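Local coordinates for bromo domain-containing protein (Trypanosoma brucei brucei, PDB 5KO4) that is of uncharacterised function but contains a bromodomain, a fold that in relatives reads acetylated lysine, so it probably recognises such marks, at residues S87-A90 against R91-I95. Numbering follows the deposited sequence. Where two conformers were deposited one is given.
Sequences STLA and RRIEI
Ser87 to Ala90 each offer a carbonyl to the backbone N-H four residues on, in regular alpha-helical geometry: Arg91 N to Ser87 O and Glu94 N to Ala90 O are both 2.8 Å, with Arg92 N to Thr88 O and Ile93 N to Leu89 O slightly longer. Along one flank Leu89 and Ile93 stand a single turn apart and meet at a slant, CD1 of Ile93 lying 4.0 Å from CG of Leu89 and equally close to its CD1. The two meet because CG of Leu89 is anti to its backbone N (chi1 174°), while CG1 of Ile93 lies anti to its own carbonyl carbon (chi1 -73°) and the chain continues extended (chi2 167°), which puts CD1 beside Leu89. On the way CG1 of Ile93 passes 3.5 Å from Leu89 O. The Arg91 CG comes within 3.2 Å of Ser87 O before the bent chain carries the guanidinium away from the preceding turn. This helix, 85-104, is the last of the left-handed four-helix bundle that defines a bromodomain, and its faces have different neighbours. Ile93 packs on Val18 and Leu21 of helix 8-21, Ala90 fits against Cys76 and Tyr77 of helix 62-80 as well as Phe27, and Thr88 and Leu89 pack on Asp36 and Pro35 of the second subunit. Polar ends reach helix 62-80 and the loop after it: Ser87 OG is hydrogen-bonded to Arg81 O and Ser84 OG, and the Arg91 guanidinium forms a salt bridge with Glu82. Tyr77 links two side chains three residues apart, through a cation-pi contact with Arg91 and a hydrogen bond between its hydroxyl and OE1 of Glu94.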
ATOM      1  N   SER A  87      -8.749   0.106  -3.516  1.00 10.56           N
ATOM      2  CA  SER A  87     -10.153   0.112  -3.169  1.00  9.72           C
ATOM      3  C   SER A  87     -10.927  -1.022  -3.864  1.00 12.08           C
ATOM      4  O   SER A  87     -11.933  -1.445  -3.338  1.00 10.90           O
ATOM      5  CB  SER A  87     -10.766   1.453  -3.484  1.00 11.39           C
ATOM      6  OG  SER A  87     -10.197   2.390  -2.582  1.00 11.27           O
ATOM      7  N   THR A  88     -10.455  -1.532  -5.031  0.50 10.06           N
ATOM      8  CA  THR A  88     -11.158  -2.671  -5.652  0.50  9.91           C
ATOM      9  C   THR A  88     -11.124  -3.871  -4.724  0.50 13.10           C
ATOM     10  O   THR A  88     -12.141  -4.542  -4.583  0.50 12.82           O
ATOM     11  CB  THR A  88     -10.620  -3.059  -7.050  0.50 14.83           C
ATOM     12  OG1 THR A  88      -9.267  -3.541  -6.963  0.50 14.06           O
ATOM     13  CG2 THR A  88     -10.694  -1.931  -8.028  0.50 16.06           C
ATOM     14  N   LEU A  89      -9.984  -4.143  -4.078  1.00 10.69           N
ATOM     15  CA  LEU A  89      -9.903  -5.280  -3.141  1.00 10.31           C
ATOM     16  C   LEU A  89     -10.777  -4.992  -1.900  1.00 11.44           C
ATOM     17  O   LEU A  89     -11.566  -5.844  -1.479  1.00 10.80           O
ATOM     18  CB  LEU A  89      -8.465  -5.539  -2.698  1.00 11.51           C
ATOM     19  CG  LEU A  89      -8.314  -6.608  -1.602  1.00 15.28           C
ATOM     20  CD1 LEU A  89      -8.910  -7.967  -2.053  1.00 14.82           C
ATOM     21  CD2 LEU A  89      -6.862  -6.743  -1.174  1.00 17.10           C
ATOM     22  N   ALA A  90     -10.677  -3.790  -1.339  1.00  9.78           N
ATOM     23  CA  ALA A  90     -11.498  -3.453  -0.176  1.00  9.14           C
ATOM     24  C   ALA A  90     -12.988  -3.569  -0.505  1.00 10.33           C
ATOM     25  O   ALA A  90     -13.753  -4.030   0.333  1.00  9.68           O
ATOM     26  CB  ALA A  90     -11.187  -2.044   0.308  1.00  9.83           C
ATOM     27  N   ARG A  91     -13.397  -3.207  -1.738  1.00  9.99           N
ATOM     28  CA  ARG A  91     -14.808  -3.316  -2.130  1.00 10.22           C
ATOM     29  C   ARG A  91     -15.244  -4.772  -2.180  1.00 10.96           C
ATOM     30  O   ARG A  91     -16.349  -5.082  -1.734  1.00  9.81           O
ATOM     31  CB  ARG A  91     -15.059  -2.660  -3.495  1.00 13.35           C
ATOM     32  CG  ARG A  91     -15.119  -1.127  -3.448  1.00 17.71           C
ATOM     33  CD  ARG A  91     -16.346  -0.616  -2.793  1.00 19.62           C
ATOM     34  NE  ARG A  91     -16.995   0.462  -3.542  1.00 18.32           N
ATOM     35  CZ  ARG A  91     -16.692   1.755  -3.449  1.00 17.22           C
ATOM     36  NH1 ARG A  91     -15.634   2.151  -2.753  1.00 15.22           N
ATOM     37  NH2 ARG A  91     -17.408   2.654  -4.099  1.00 15.68           N
ATOM     38  N   ARG A  92     -14.397  -5.675  -2.721  1.00  9.80           N
ATOM     39  CA  ARG A  92     -14.779  -7.094  -2.744  1.00  9.23           C
ATOM     40  C   ARG A  92     -14.936  -7.612  -1.313  1.00 11.19           C
ATOM     41  O   ARG A  92     -15.832  -8.406  -1.037  1.00 10.51           O
ATOM     42  CB  ARG A  92     -13.744  -7.945  -3.486  1.00 10.99           C
ATOM     43  CG  ARG A  92     -13.587  -7.636  -4.971  1.00 11.72           C
ATOM     44  CD  ARG A  92     -14.885  -7.419  -5.731  1.00 13.53           C
ATOM     45  NE  ARG A  92     -15.791  -8.575  -5.639  1.00 14.03           N
ATOM     46  CZ  ARG A  92     -16.998  -8.622  -6.188  1.00 18.57           C
ATOM     47  NH1 ARG A  92     -17.457  -7.592  -6.893  1.00 17.65           N
ATOM     48  NH2 ARG A  92     -17.756  -9.707  -6.048  1.00 15.85           N
ATOM     49  N   ILE A  93     -14.077  -7.155  -0.399  1.00  9.27           N
ATOM     50  CA  ILE A  93     -14.153  -7.539   1.002  1.00  8.71           C
ATOM     51  C   ILE A  93     -15.414  -6.951   1.638  1.00 10.57           C
ATOM     52  O   ILE A  93     -16.088  -7.652   2.388  1.00 10.29           O
ATOM     53  CB  ILE A  93     -12.859  -7.092   1.722  1.00 10.82           C
ATOM     54  CG1 ILE A  93     -11.698  -8.001   1.295  1.00 11.26           C
ATOM     55  CG2 ILE A  93     -13.036  -7.109   3.262  1.00 11.76           C
ATOM     56  CD1 ILE A  93     -10.330  -7.498   1.682  1.00 12.42           C
ATOM     57  N   GLU A  94     -15.756  -5.698   1.320  1.00  8.63           N
ATOM     58  CA  GLU A  94     -16.958  -5.077   1.850  1.00  8.10           C
ATOM     59  C   GLU A  94     -18.195  -5.846   1.388  1.00  9.48           C
ATOM     60  O   GLU A  94     -19.115  -6.085   2.169  1.00  9.47           O
ATOM     61  CB  GLU A  94     -17.061  -3.611   1.409  1.00  9.46           C
ATOM     62  CG  GLU A  94     -18.192  -2.886   2.120  1.00 11.44           C
ATOM     63  CD  GLU A  94     -18.411  -1.453   1.705  1.00 23.92           C
ATOM     64  OE1 GLU A  94     -17.609  -0.934   0.904  1.00 15.09           O
ATOM     65  OE2 GLU A  94     -19.429  -0.866   2.128  1.00 28.71           O
ATOM     66  N   ILE A  95     -18.218  -6.232   0.109  1.00  9.56           N
ATOM     67  CA  ILE A  95     -19.325  -6.988  -0.451  1.00 10.13           C
ATOM     68  C   ILE A  95     -19.470  -8.283   0.308  1.00 11.07           C
ATOM     69  O   ILE A  95     -20.574  -8.638   0.704  1.00 11.49           O
ATOM     70  CB  ILE A  95     -19.092  -7.228  -1.964  1.00 11.82           C
ATOM     71  CG1 ILE A  95     -19.275  -5.918  -2.736  1.00 12.37           C
ATOM     72  CG2 ILE A  95     -20.035  -8.300  -2.499  1.00 12.60           C
ATOM     73  CD1 ILE A  95     -18.737  -5.918  -4.082  1.00 13.22           C
TER